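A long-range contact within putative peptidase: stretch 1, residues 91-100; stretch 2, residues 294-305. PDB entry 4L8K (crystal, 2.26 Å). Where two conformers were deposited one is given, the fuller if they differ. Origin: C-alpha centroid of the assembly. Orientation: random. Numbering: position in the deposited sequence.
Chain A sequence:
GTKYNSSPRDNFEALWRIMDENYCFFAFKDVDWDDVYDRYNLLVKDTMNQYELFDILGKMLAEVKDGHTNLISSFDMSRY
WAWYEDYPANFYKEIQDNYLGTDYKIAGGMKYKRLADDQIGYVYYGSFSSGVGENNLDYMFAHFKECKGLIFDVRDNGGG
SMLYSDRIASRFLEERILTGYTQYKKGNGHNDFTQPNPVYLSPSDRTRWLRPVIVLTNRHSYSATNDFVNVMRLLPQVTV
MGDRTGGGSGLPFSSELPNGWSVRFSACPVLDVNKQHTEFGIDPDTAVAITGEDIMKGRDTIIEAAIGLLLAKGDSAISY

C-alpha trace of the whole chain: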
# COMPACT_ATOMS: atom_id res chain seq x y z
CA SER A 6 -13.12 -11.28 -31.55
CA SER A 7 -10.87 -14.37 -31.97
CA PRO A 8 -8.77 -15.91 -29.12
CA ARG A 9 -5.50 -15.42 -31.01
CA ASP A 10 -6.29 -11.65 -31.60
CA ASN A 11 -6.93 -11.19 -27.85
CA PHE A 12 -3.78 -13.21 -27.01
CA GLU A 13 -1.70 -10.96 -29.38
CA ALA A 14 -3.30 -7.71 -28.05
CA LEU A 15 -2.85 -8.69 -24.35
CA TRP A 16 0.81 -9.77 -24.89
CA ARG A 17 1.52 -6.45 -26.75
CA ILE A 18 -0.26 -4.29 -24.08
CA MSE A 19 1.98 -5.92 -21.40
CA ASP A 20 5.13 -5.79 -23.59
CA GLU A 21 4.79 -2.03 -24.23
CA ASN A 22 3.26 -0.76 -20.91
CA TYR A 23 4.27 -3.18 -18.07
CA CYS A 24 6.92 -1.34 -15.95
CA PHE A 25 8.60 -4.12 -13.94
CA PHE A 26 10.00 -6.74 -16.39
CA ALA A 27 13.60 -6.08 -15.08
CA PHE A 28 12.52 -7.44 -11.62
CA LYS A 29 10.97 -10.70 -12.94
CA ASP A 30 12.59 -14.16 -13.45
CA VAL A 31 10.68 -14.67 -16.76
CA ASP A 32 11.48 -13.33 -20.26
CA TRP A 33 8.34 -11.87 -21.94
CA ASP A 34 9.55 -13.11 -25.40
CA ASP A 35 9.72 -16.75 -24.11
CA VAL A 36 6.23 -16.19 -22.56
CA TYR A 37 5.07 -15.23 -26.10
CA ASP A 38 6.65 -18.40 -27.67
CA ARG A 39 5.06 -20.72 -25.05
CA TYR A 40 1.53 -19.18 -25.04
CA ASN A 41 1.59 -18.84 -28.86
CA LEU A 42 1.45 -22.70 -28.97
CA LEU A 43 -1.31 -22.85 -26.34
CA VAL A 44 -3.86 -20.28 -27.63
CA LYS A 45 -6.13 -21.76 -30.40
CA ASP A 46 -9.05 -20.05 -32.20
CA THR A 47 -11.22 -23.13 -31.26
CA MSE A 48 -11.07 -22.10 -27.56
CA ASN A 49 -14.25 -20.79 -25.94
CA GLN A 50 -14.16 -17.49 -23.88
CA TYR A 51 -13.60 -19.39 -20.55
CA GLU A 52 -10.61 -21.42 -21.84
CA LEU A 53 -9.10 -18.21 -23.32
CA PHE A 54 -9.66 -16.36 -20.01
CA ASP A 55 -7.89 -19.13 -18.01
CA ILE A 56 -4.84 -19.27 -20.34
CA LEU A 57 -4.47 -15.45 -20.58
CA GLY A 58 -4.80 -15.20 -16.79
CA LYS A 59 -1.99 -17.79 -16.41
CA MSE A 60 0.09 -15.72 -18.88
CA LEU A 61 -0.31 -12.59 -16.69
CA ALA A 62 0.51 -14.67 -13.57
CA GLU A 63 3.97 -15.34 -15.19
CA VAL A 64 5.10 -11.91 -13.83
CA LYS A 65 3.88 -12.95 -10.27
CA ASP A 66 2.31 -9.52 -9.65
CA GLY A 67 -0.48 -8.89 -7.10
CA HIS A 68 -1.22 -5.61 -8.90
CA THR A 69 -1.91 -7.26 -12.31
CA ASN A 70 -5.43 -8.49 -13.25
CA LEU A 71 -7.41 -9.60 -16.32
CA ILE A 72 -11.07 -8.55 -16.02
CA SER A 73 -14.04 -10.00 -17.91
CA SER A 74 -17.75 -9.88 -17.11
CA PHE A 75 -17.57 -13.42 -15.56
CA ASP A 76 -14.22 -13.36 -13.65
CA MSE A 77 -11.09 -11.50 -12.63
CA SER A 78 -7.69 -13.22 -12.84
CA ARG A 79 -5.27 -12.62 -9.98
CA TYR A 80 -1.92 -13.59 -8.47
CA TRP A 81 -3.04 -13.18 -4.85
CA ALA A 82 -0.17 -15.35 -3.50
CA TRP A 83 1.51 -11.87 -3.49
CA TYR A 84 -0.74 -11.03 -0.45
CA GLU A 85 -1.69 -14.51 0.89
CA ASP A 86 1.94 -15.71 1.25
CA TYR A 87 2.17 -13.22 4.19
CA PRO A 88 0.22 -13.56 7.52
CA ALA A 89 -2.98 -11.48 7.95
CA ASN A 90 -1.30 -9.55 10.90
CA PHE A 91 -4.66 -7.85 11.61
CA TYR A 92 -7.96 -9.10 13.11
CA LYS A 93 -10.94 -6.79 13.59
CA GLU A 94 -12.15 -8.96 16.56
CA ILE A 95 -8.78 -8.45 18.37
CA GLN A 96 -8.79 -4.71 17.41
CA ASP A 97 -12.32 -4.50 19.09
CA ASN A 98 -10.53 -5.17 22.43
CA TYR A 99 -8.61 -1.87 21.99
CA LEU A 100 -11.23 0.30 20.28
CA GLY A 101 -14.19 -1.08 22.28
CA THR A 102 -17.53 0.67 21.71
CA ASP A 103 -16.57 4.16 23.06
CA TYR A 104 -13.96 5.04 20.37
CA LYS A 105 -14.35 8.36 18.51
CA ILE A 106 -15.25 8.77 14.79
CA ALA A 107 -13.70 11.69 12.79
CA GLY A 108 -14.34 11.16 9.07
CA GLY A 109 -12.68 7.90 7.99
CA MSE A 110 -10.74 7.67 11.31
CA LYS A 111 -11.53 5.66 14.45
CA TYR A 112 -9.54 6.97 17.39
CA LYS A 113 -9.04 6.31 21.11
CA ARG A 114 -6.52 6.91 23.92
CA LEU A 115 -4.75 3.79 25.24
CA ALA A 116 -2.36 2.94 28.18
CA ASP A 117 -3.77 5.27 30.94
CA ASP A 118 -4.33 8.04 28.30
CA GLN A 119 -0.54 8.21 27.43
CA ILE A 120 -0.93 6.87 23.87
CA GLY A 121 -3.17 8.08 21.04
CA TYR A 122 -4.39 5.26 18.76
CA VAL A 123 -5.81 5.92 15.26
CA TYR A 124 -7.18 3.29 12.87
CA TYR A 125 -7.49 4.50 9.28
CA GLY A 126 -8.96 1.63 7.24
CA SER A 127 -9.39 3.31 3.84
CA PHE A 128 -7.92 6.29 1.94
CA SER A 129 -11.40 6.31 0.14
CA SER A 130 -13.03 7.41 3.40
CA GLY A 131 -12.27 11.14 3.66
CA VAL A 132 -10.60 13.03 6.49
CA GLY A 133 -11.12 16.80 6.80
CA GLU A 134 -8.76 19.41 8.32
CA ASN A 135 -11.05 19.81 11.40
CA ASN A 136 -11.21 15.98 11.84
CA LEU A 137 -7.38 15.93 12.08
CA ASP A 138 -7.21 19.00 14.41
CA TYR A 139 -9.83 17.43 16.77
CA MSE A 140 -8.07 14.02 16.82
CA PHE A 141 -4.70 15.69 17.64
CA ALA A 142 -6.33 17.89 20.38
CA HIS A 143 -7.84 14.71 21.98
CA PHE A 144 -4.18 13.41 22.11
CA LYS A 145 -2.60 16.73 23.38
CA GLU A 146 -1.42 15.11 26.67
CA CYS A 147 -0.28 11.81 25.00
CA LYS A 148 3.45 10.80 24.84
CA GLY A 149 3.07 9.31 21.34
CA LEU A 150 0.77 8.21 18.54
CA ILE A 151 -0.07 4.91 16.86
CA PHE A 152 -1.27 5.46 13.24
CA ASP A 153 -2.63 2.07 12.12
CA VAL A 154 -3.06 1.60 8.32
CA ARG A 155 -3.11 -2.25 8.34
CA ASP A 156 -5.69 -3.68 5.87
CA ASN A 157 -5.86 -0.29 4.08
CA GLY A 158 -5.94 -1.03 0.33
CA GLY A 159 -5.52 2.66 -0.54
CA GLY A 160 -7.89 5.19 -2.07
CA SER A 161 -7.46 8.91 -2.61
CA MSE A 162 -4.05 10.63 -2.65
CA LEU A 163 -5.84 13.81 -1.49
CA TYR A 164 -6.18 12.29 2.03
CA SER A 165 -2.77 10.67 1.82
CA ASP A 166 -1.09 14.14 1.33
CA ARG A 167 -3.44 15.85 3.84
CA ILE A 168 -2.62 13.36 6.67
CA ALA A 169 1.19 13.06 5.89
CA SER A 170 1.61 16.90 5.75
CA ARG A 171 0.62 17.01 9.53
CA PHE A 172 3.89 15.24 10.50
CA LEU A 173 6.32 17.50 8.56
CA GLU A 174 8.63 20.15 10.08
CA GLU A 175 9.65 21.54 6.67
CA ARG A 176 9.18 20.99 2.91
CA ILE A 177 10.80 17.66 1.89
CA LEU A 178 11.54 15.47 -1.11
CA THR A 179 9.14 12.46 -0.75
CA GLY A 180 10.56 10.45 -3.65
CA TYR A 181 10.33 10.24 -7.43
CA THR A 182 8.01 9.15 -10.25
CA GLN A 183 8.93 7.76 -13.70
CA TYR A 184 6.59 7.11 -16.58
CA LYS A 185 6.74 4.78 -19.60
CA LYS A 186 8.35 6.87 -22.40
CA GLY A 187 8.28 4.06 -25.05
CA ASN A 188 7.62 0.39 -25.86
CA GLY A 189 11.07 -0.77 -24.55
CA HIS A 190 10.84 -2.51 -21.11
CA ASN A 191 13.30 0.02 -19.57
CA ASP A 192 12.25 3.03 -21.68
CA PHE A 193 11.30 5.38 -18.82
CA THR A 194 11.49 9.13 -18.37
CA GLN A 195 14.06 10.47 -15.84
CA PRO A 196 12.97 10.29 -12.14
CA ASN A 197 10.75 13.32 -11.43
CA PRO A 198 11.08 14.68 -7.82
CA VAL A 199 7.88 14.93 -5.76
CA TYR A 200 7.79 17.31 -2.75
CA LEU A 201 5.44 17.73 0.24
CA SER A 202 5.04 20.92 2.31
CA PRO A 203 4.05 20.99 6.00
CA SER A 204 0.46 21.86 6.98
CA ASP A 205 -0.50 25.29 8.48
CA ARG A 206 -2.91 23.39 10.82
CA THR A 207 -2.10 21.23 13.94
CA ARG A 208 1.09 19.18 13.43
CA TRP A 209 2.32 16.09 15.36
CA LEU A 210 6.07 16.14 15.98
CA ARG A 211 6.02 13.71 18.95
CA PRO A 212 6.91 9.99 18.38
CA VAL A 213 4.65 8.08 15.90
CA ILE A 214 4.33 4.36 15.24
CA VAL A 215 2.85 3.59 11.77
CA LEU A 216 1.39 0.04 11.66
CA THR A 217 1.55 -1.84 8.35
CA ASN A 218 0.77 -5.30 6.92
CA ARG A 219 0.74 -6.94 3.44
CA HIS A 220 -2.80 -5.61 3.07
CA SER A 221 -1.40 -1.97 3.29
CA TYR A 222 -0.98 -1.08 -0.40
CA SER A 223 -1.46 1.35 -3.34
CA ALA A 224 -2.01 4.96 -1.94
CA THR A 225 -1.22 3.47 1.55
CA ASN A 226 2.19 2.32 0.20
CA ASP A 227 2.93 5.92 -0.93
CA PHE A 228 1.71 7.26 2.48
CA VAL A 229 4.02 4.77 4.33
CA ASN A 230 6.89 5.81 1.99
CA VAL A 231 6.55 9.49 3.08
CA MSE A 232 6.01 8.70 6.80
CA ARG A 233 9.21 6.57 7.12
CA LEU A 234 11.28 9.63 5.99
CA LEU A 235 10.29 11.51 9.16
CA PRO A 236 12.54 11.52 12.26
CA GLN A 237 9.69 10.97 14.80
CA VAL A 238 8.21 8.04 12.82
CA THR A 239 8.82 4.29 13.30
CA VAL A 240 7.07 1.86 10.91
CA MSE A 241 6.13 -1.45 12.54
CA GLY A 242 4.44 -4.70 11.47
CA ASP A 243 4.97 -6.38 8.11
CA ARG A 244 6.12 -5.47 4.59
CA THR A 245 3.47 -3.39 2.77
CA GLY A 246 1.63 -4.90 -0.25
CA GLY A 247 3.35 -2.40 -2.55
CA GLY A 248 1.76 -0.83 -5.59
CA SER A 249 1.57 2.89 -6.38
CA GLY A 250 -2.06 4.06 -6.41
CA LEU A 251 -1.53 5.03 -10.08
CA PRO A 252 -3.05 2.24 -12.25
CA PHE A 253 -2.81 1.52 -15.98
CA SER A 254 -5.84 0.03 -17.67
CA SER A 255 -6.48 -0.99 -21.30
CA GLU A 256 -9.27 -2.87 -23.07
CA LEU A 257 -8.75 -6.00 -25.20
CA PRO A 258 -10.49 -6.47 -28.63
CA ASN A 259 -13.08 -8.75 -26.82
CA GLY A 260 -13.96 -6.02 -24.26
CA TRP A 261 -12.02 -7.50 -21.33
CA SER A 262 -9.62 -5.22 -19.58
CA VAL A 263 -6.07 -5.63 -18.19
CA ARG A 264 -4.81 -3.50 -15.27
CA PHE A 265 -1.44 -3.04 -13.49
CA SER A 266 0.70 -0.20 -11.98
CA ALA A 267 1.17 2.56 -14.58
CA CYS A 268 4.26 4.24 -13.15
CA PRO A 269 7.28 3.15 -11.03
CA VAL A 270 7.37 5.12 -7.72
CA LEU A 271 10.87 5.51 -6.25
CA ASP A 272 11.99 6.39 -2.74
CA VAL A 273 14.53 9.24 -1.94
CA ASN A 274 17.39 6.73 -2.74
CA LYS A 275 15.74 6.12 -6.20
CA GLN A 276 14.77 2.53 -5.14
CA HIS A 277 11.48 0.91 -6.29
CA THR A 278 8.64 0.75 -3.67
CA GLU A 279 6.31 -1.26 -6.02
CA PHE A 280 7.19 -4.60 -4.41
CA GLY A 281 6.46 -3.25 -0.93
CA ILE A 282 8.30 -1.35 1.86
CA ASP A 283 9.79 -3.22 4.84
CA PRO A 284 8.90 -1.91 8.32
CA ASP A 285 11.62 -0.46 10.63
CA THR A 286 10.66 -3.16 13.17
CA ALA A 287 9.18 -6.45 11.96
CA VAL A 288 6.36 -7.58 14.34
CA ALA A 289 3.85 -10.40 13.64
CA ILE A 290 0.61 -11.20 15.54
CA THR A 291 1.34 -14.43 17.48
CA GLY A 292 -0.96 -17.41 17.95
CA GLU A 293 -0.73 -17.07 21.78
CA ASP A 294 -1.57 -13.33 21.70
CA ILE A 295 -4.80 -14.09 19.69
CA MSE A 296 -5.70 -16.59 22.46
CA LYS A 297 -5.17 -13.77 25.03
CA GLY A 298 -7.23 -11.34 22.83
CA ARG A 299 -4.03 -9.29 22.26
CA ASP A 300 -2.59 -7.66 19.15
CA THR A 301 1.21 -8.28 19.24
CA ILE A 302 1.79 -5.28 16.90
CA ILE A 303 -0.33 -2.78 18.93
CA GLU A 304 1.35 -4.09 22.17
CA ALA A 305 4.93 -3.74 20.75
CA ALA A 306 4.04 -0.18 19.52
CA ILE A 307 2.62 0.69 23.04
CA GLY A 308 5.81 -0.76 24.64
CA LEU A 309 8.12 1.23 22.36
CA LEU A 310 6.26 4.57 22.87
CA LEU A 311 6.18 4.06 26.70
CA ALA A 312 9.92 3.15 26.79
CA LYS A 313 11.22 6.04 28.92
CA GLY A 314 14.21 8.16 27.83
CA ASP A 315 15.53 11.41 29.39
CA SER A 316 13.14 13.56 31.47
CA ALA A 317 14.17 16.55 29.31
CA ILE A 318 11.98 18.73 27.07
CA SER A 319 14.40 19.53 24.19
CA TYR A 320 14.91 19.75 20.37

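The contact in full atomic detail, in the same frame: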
# COMPACT_ATOMS: atom_id res chain seq x y z
N PHE A 91 -3.57 -8.76 11.23
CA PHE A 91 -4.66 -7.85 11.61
C PHE A 91 -5.93 -8.67 11.76
O PHE A 91 -6.20 -9.52 10.92
CB PHE A 91 -4.88 -6.72 10.55
CG PHE A 91 -5.97 -5.75 10.91
CD1 PHE A 91 -5.72 -4.67 11.76
CD2 PHE A 91 -7.27 -5.93 10.44
CE1 PHE A 91 -6.74 -3.79 12.14
CE2 PHE A 91 -8.29 -5.05 10.82
CZ PHE A 91 -8.02 -3.99 11.66
N TYR A 92 -6.69 -8.44 12.84
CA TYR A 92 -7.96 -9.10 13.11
C TYR A 92 -8.84 -8.08 13.76
O TYR A 92 -8.48 -7.53 14.81
CB TYR A 92 -7.80 -10.36 14.01
CG TYR A 92 -6.86 -11.39 13.43
CD1 TYR A 92 -7.29 -12.31 12.48
CD2 TYR A 92 -5.51 -11.41 13.78
CE1 TYR A 92 -6.42 -13.24 11.92
CE2 TYR A 92 -4.63 -12.32 13.23
CZ TYR A 92 -5.09 -13.25 12.31
OH TYR A 92 -4.22 -14.16 11.78
N LYS A 93 -9.96 -7.77 13.11
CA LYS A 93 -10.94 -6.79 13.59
C LYS A 93 -11.43 -7.16 15.01
O LYS A 93 -11.53 -6.28 15.87
CB LYS A 93 -12.12 -6.73 12.58
CG LYS A 93 -13.36 -5.95 13.00
CD LYS A 93 -13.22 -4.43 12.82
CE LYS A 93 -14.52 -3.67 13.04
NZ LYS A 93 -15.17 -3.95 14.36
N GLU A 94 -11.67 -8.45 15.27
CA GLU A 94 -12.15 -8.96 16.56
C GLU A 94 -11.14 -8.67 17.68
O GLU A 94 -11.55 -8.34 18.80
CB GLU A 94 -12.47 -10.48 16.49
CG GLU A 94 -13.55 -10.83 15.46
CD GLU A 94 -13.19 -10.87 13.98
OE1 GLU A 94 -11.99 -10.78 13.62
OE2 GLU A 94 -14.14 -11.01 13.17
N ILE A 95 -9.82 -8.76 17.39
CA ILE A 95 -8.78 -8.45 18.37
C ILE A 95 -8.68 -6.91 18.52
O ILE A 95 -8.56 -6.40 19.63
CB ILE A 95 -7.42 -9.11 18.01
CG1 ILE A 95 -7.47 -10.66 18.06
CG2 ILE A 95 -6.26 -8.55 18.84
CD1 ILE A 95 -7.65 -11.43 19.36
N GLN A 96 -8.79 -6.17 17.41
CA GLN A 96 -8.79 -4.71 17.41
C GLN A 96 -9.96 -4.15 18.28
O GLN A 96 -9.78 -3.15 18.98
CB GLN A 96 -8.84 -4.17 15.99
CG GLN A 96 -8.65 -2.66 15.94
CD GLN A 96 -9.06 -2.08 14.62
OE1 GLN A 96 -10.12 -2.38 14.06
NE2 GLN A 96 -8.21 -1.21 14.10
N ASP A 97 -11.14 -4.84 18.26
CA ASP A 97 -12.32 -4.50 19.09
C ASP A 97 -11.97 -4.43 20.58
O ASP A 97 -12.60 -3.66 21.30
CB ASP A 97 -13.47 -5.51 18.89
CG ASP A 97 -14.14 -5.48 17.52
OD1 ASP A 97 -14.07 -4.44 16.84
OD2 ASP A 97 -14.72 -6.52 17.11
N ASN A 98 -10.96 -5.20 21.03
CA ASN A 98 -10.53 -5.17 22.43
C ASN A 98 -9.83 -3.86 22.81
O ASN A 98 -9.76 -3.52 23.99
CB ASN A 98 -9.63 -6.36 22.74
CG ASN A 98 -10.35 -7.67 22.63
OD1 ASN A 98 -11.57 -7.73 22.70
ND2 ASN A 98 -9.60 -8.75 22.45
N TYR A 99 -9.31 -3.14 21.82
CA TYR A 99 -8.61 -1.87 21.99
C TYR A 99 -9.54 -0.70 21.70
O TYR A 99 -9.56 0.26 22.48
CB TYR A 99 -7.36 -1.80 21.08
CG TYR A 99 -6.33 -2.86 21.43
CD1 TYR A 99 -6.42 -4.15 20.90
CD2 TYR A 99 -5.29 -2.59 22.32
CE1 TYR A 99 -5.51 -5.14 21.26
CE2 TYR A 99 -4.36 -3.57 22.66
CZ TYR A 99 -4.48 -4.85 22.13
OH TYR A 99 -3.58 -5.83 22.47
N LEU A 100 -10.30 -0.77 20.61
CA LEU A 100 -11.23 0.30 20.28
C LEU A 100 -12.49 0.26 21.14
O LEU A 100 -13.01 1.32 21.47
CB LEU A 100 -11.60 0.28 18.77
CG LEU A 100 -10.53 0.83 17.80
CD1 LEU A 100 -10.90 0.56 16.37
CD2 LEU A 100 -10.26 2.32 18.03
N ASP A 294 -0.98 -14.63 21.39
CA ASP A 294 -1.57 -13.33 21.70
C ASP A 294 -3.05 -13.29 21.29
O ASP A 294 -3.83 -12.63 21.99
CB ASP A 294 -0.80 -12.16 21.06
CG ASP A 294 0.31 -11.64 21.96
OD1 ASP A 294 0.22 -11.86 23.20
OD2 ASP A 294 1.19 -10.93 21.45
N ILE A 295 -3.42 -13.99 20.19
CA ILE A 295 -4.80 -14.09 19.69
C ILE A 295 -5.63 -14.75 20.78
O ILE A 295 -6.73 -14.26 21.10
CB ILE A 295 -4.84 -14.89 18.35
CG1 ILE A 295 -4.32 -14.03 17.18
CG2 ILE A 295 -6.25 -15.48 18.05
CD1 ILE A 295 -3.93 -14.82 15.89
N MSE A 296 -5.07 -15.83 21.37
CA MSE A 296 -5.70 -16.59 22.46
C MSE A 296 -5.87 -15.74 23.73
O MSE A 296 -6.71 -16.05 24.57
CB MSE A 296 -4.86 -17.83 22.76
CG MSE A 296 -4.91 -18.84 21.64
SE MSE A 296 -3.93 -20.39 22.09
CE MSE A 296 -4.75 -21.59 20.78
N LYS A 297 -5.07 -14.68 23.88
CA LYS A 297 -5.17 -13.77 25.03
C LYS A 297 -5.97 -12.51 24.65
O LYS A 297 -6.10 -11.61 25.48
CB LYS A 297 -3.78 -13.38 25.55
CG LYS A 297 -2.99 -14.53 26.17
CD LYS A 297 -1.60 -14.08 26.53
CE LYS A 297 -0.59 -15.20 26.35
NZ LYS A 297 0.79 -14.68 26.19
N GLY A 298 -6.49 -12.46 23.42
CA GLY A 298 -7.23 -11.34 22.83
C GLY A 298 -6.36 -10.12 22.60
O GLY A 298 -6.86 -8.99 22.57
N ARG A 299 -5.03 -10.35 22.43
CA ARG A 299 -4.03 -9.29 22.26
C ARG A 299 -3.52 -9.17 20.84
O ARG A 299 -3.40 -10.17 20.13
CB ARG A 299 -2.83 -9.55 23.17
CG ARG A 299 -3.06 -9.29 24.65
CD ARG A 299 -1.99 -9.99 25.48
NE ARG A 299 -0.62 -9.64 25.08
CZ ARG A 299 0.12 -8.69 25.66
NH1 ARG A 299 -0.37 -7.97 26.66
NH2 ARG A 299 1.35 -8.46 25.24
N ASP A 300 -3.18 -7.93 20.45
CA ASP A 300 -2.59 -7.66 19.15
C ASP A 300 -1.11 -7.41 19.42
O ASP A 300 -0.77 -6.38 19.99
CB ASP A 300 -3.29 -6.43 18.47
CG ASP A 300 -2.83 -6.10 17.05
OD1 ASP A 300 -1.61 -6.15 16.78
OD2 ASP A 300 -3.70 -5.74 16.22
N THR A 301 -0.25 -8.35 19.03
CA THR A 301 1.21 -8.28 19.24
C THR A 301 1.81 -6.96 18.72
O THR A 301 2.67 -6.38 19.38
CB THR A 301 1.90 -9.48 18.57
OG1 THR A 301 1.11 -10.64 18.82
CG2 THR A 301 3.32 -9.73 19.09
N ILE A 302 1.31 -6.48 17.55
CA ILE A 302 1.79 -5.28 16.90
C ILE A 302 1.38 -4.04 17.71
O ILE A 302 2.25 -3.21 18.00
CB ILE A 302 1.36 -5.22 15.40
CG1 ILE A 302 1.78 -6.54 14.69
CG2 ILE A 302 2.00 -4.01 14.71
CD1 ILE A 302 1.31 -6.73 13.23
N ILE A 303 0.09 -3.93 18.11
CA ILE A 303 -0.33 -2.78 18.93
C ILE A 303 0.46 -2.78 20.26
O ILE A 303 0.96 -1.72 20.67
CB ILE A 303 -1.87 -2.72 19.15
CG1 ILE A 303 -2.62 -2.55 17.80
CG2 ILE A 303 -2.26 -1.58 20.15
CD1 ILE A 303 -4.21 -2.69 17.90
N GLU A 304 0.64 -3.97 20.89
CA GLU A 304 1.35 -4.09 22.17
C GLU A 304 2.83 -3.67 22.06
O GLU A 304 3.31 -2.94 22.92
CB GLU A 304 1.25 -5.50 22.75
CG GLU A 304 -0.16 -5.89 23.15
CD GLU A 304 -0.80 -5.11 24.28
OE1 GLU A 304 -0.08 -4.46 25.07
OE2 GLU A 304 -2.04 -5.20 24.41
N ALA A 305 3.53 -4.10 20.98
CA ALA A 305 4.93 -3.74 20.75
C ALA A 305 5.05 -2.22 20.54
O ALA A 305 5.95 -1.61 21.09
CB ALA A 305 5.48 -4.49 19.55
O HOH W 1 -5.59 -7.10 15.27

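The contact is organised around one phenol. Tyr-99 lies on a helix, its CA-to-CB bond pointing toward the other stretch, and its chi1 (m) carries the hydroxyl to the turn that precedes the second helix. There Tyr-99 OH donates to Glu-304 OE2 at 2.6 Å and accepts from Asp-300 N at 2.9 Å, nearly straight at 173°. A hydroxyl suits this spot because it can give and receive at once, joining a carboxylate to a backbone amide near the edge of the ring. Glu-304 starts sideways, but its end comes nearer to meet it.

One residue earlier on the first helix, Asn-98 ND2 donates to Gly-298 O, at the Schellman motif, at 2.8 Å. Gly-298 has positive phi, which favours glycine, and an ideal CB would sit 2.8 Å from Asn-98 ND2, a clash; the missing side chain therefore serves both the turn and its neighbour.

Asp-300 does two jobs. Asp-300 OD1 caps the helix that begins at Thr-301, accepting from Ile-303 N at 3.1 Å and more weakly from Ile-302 N at 3.0 Å, while Asp-300 OD2 accepts from water 1 at 2.5 Å. That water in turn accepts from Tyr-92 N at 3.0 Å, bridging the N-cap residues of two helices.

Packing fills the space between these bonds. Ile-95, buried and pointing toward the partner, reaches the bare backbone of the turn: its CD1 lies 3.4 Å from Ile-295 O and 3.5 Å from Gly-298 CA, and its CG2 is 3.4 Å from Arg-299 C. A branched aliphatic residue suits this place, with two methyls touching different parts of the chain. Ile-303 covers one face of the Tyr-99 ring, its CG2 3.8 Å from Tyr-99 CE2 in an off-centre CH-pi contact. Farther out, Ile-295 CD1 meets Tyr-92 CE2 at 3.7 Å. Together the stretches bury 523 Å².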